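Local coordinates for protein transcriptional regulator, MerR-family (Cupriavidus metallidurans CH34, PDB 5GPE) that binds lead(II) and probably acts as a dimeric, DNA-binding MerR-family regulator that controls transcription in response to the metal, at residues Glu24-Glu29 / Asp62-Leu67. Sequence-based numbering, arbitrary orientation.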
loop_
_atom_site.group_PDB
_atom_site.type_symbol
_atom_site.label_atom_id
_atom_site.label_comp_id
_atom_site.label_asym_id
_atom_site.label_seq_id
_atom_site.Cartn_x
_atom_site.Cartn_y
_atom_site.Cartn_z
ATOM N N GLU B 24 -0.589 -10.090 17.527
ATOM C CA GLU B 24 -0.130 -10.749 16.291
ATOM C C GLU B 24 0.890 -11.894 16.496
ATOM O O GLU B 24 1.378 -12.462 15.526
ATOM C CB GLU B 24 0.443 -9.701 15.327
ATOM C CG GLU B 24 -0.617 -8.808 14.727
ATOM C CD GLU B 24 -1.575 -9.568 13.825
ATOM O OE1 GLU B 24 -1.192 -10.296 12.855
ATOM O OE2 GLU B 24 -2.751 -9.452 14.145
ATOM N N GLY B 25 1.181 -12.252 17.742
ATOM C CA GLY B 25 2.053 -13.384 18.041
ATOM C C GLY B 25 3.527 -13.128 17.780
ATOM O O GLY B 25 4.292 -14.076 17.633
ATOM N N LEU B 26 3.936 -11.861 17.768
ATOM C CA LEU B 26 5.334 -11.497 17.509
ATOM C C LEU B 26 6.193 -11.373 18.755
ATOM O O LEU B 26 7.407 -11.225 18.649
ATOM C CB LEU B 26 5.409 -10.197 16.724
ATOM C CG LEU B 26 4.611 -10.159 15.412
ATOM C CD1 LEU B 26 4.867 -8.839 14.706
ATOM C CD2 LEU B 26 4.945 -11.315 14.487
ATOM N N LEU B 27 5.613 -11.432 19.931
ATOM C CA LEU B 27 6.389 -11.313 21.160
ATOM C C LEU B 27 6.293 -12.534 22.055
ATOM O O LEU B 27 5.257 -13.064 22.208
ATOM C CB LEU B 27 5.950 -10.106 21.963
ATOM C CG LEU B 27 6.206 -8.710 21.429
ATOM C CD1 LEU B 27 5.931 -7.665 22.466
ATOM C CD2 LEU B 27 7.624 -8.592 20.971
ATOM N N PRO B 28 7.382 -12.960 22.666
ATOM C CA PRO B 28 7.292 -14.094 23.587
ATOM C C PRO B 28 6.477 -13.718 24.820
ATOM O O PRO B 28 6.222 -12.525 25.067
ATOM C CB PRO B 28 8.752 -14.375 23.957
ATOM C CG PRO B 28 9.466 -13.087 23.755
ATOM C CD PRO B 28 8.648 -12.224 22.831
ATOM N N GLU B 29 6.068 -14.731 25.572
ATOM C CA GLU B 29 5.249 -14.529 26.769
ATOM C C GLU B 29 5.949 -13.583 27.752
ATOM O O GLU B 29 7.188 -13.530 27.775
ATOM C CB GLU B 29 4.946 -15.863 27.456
ATOM C CG GLU B 29 4.042 -16.784 26.649
ATOM C CD GLU B 29 2.637 -16.226 26.494
ATOM O OE1 GLU B 29 1.982 -15.946 27.526
ATOM O OE2 GLU B 29 2.192 -16.051 25.344
ATOM N N ASP B 62 3.780 -10.966 8.212
ATOM C CA ASP B 62 3.977 -12.383 7.820
ATOM C C ASP B 62 5.452 -12.740 7.600
ATOM O O ASP B 62 5.922 -13.786 8.053
ATOM C CB ASP B 62 3.178 -12.719 6.549
ATOM C CG ASP B 62 1.677 -12.641 6.772
ATOM O OD1 ASP B 62 1.195 -13.212 7.772
ATOM O OD2 ASP B 62 0.985 -12.002 5.957
ATOM N N GLU B 63 6.183 -11.861 6.920
ATOM C CA GLU B 63 7.640 -12.033 6.748
ATOM C C GLU B 63 8.379 -11.989 8.081
ATOM O O GLU B 63 9.312 -12.751 8.320
ATOM C CB GLU B 63 8.206 -10.965 5.813
ATOM C CG GLU B 63 7.760 -11.099 4.359
ATOM C CD GLU B 63 8.165 -9.896 3.520
ATOM O OE1 GLU B 63 7.620 -8.787 3.733
ATOM O OE2 GLU B 63 9.074 -10.046 2.665
ATOM N N ILE B 64 7.955 -11.091 8.954
ATOM C CA ILE B 64 8.602 -10.927 10.259
ATOM C C ILE B 64 8.382 -12.155 11.139
ATOM O O ILE B 64 9.275 -12.579 11.856
ATOM C CB ILE B 64 8.145 -9.623 10.952
ATOM C CG1 ILE B 64 8.690 -8.430 10.174
ATOM C CG2 ILE B 64 8.632 -9.554 12.404
ATOM C CD1 ILE B 64 8.057 -7.096 10.526
ATOM N N ARG B 65 7.182 -12.702 11.060
ATOM C CA ARG B 65 6.776 -13.899 11.760
ATOM C C ARG B 65 7.736 -15.038 11.304
ATOM O O ARG B 65 8.265 -15.743 12.085
ATOM C CB ARG B 65 5.293 -14.234 11.507
ATOM C CG ARG B 65 4.540 -14.745 12.722
ATOM C CD ARG B 65 2.985 -14.596 12.786
ATOM N NE ARG B 65 2.416 -13.858 11.688
ATOM C CZ ARG B 65 1.555 -12.864 11.779
ATOM N NH1 ARG B 65 1.087 -12.492 12.916
ATOM N NH2 ARG B 65 1.169 -12.239 10.715
ATOM N N GLN B 66 7.932 -15.150 10.011
ATOM C CA GLN B 66 8.847 -16.149 9.407
ATOM C C GLN B 66 10.284 -15.967 9.891
ATOM O O GLN B 66 10.913 -16.930 10.329
ATOM C CB GLN B 66 8.828 -16.156 7.834
ATOM C CG GLN B 66 7.586 -16.850 7.300
ATOM C CD GLN B 66 7.568 -17.011 5.780
ATOM O OE1 GLN B 66 8.510 -16.636 5.075
ATOM N NE2 GLN B 66 6.502 -17.615 5.279
ATOM N N LEU B 67 10.769 -14.724 9.878
ATOM C CA LEU B 67 12.131 -14.438 10.353
ATOM C C LEU B 67 12.315 -14.741 11.836
ATOM O O LEU B 67 13.333 -15.325 12.225
ATOM C CB LEU B 67 12.522 -12.983 10.085
ATOM C CG LEU B 67 12.684 -12.604 8.617
ATOM C CD1 LEU B 67 12.844 -11.108 8.516
ATOM C CD2 LEU B 67 13.875 -13.294 7.993
#
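Arg65, on helix 61-71, reaches across to the end of helix 15-23 and grips Glu24 twice through a single nitrogen. NH1 donates to the backbone O of Glu24 at 2.6 Å, bent to 133° at the hydrogen but lying in the carbonyl plane on a lone pair. The same NH1 meets Glu24 OE1 at 3.2 Å in a nearly straight salt bridge, this time from above the carboxylate plane. Both oxygens lie close to the guanidinium plane, the backbone O at its edge, while the carboxylate is turned 67° against it. The bend of the Glu24 chain at chi2 (-65°) turns the carboxylate so that OE1 and the backbone O both face NH1. NH2 bonds Asp62 OD1, one helical turn back, at 3.1 Å; Glu24 and Asp62 thus form a salt-bridge network with Arg65, one acid on each terminal nitrogen. Alongside the aliphatic part of the arginine, Leu26 lies across at about a right angle, CD2 resting on Arg65 CG at 3.9 Å, and its CD1 just touches Ile64 CG2. Leu26 also packs on Tyr21 and Leu68, and Ile64 continues the apolar contact to helix 42-56. Gly25, with positive phi, closes helix 15-23 in a Schellman motif, directly after the residue whose carbonyl Arg65 takes. In this winged-helix-like MerR-type DNA-binding domain, helices 4-11 and 15-23 form the helix-turn-helix, and the contact packs the turn after the second on helix 61-71.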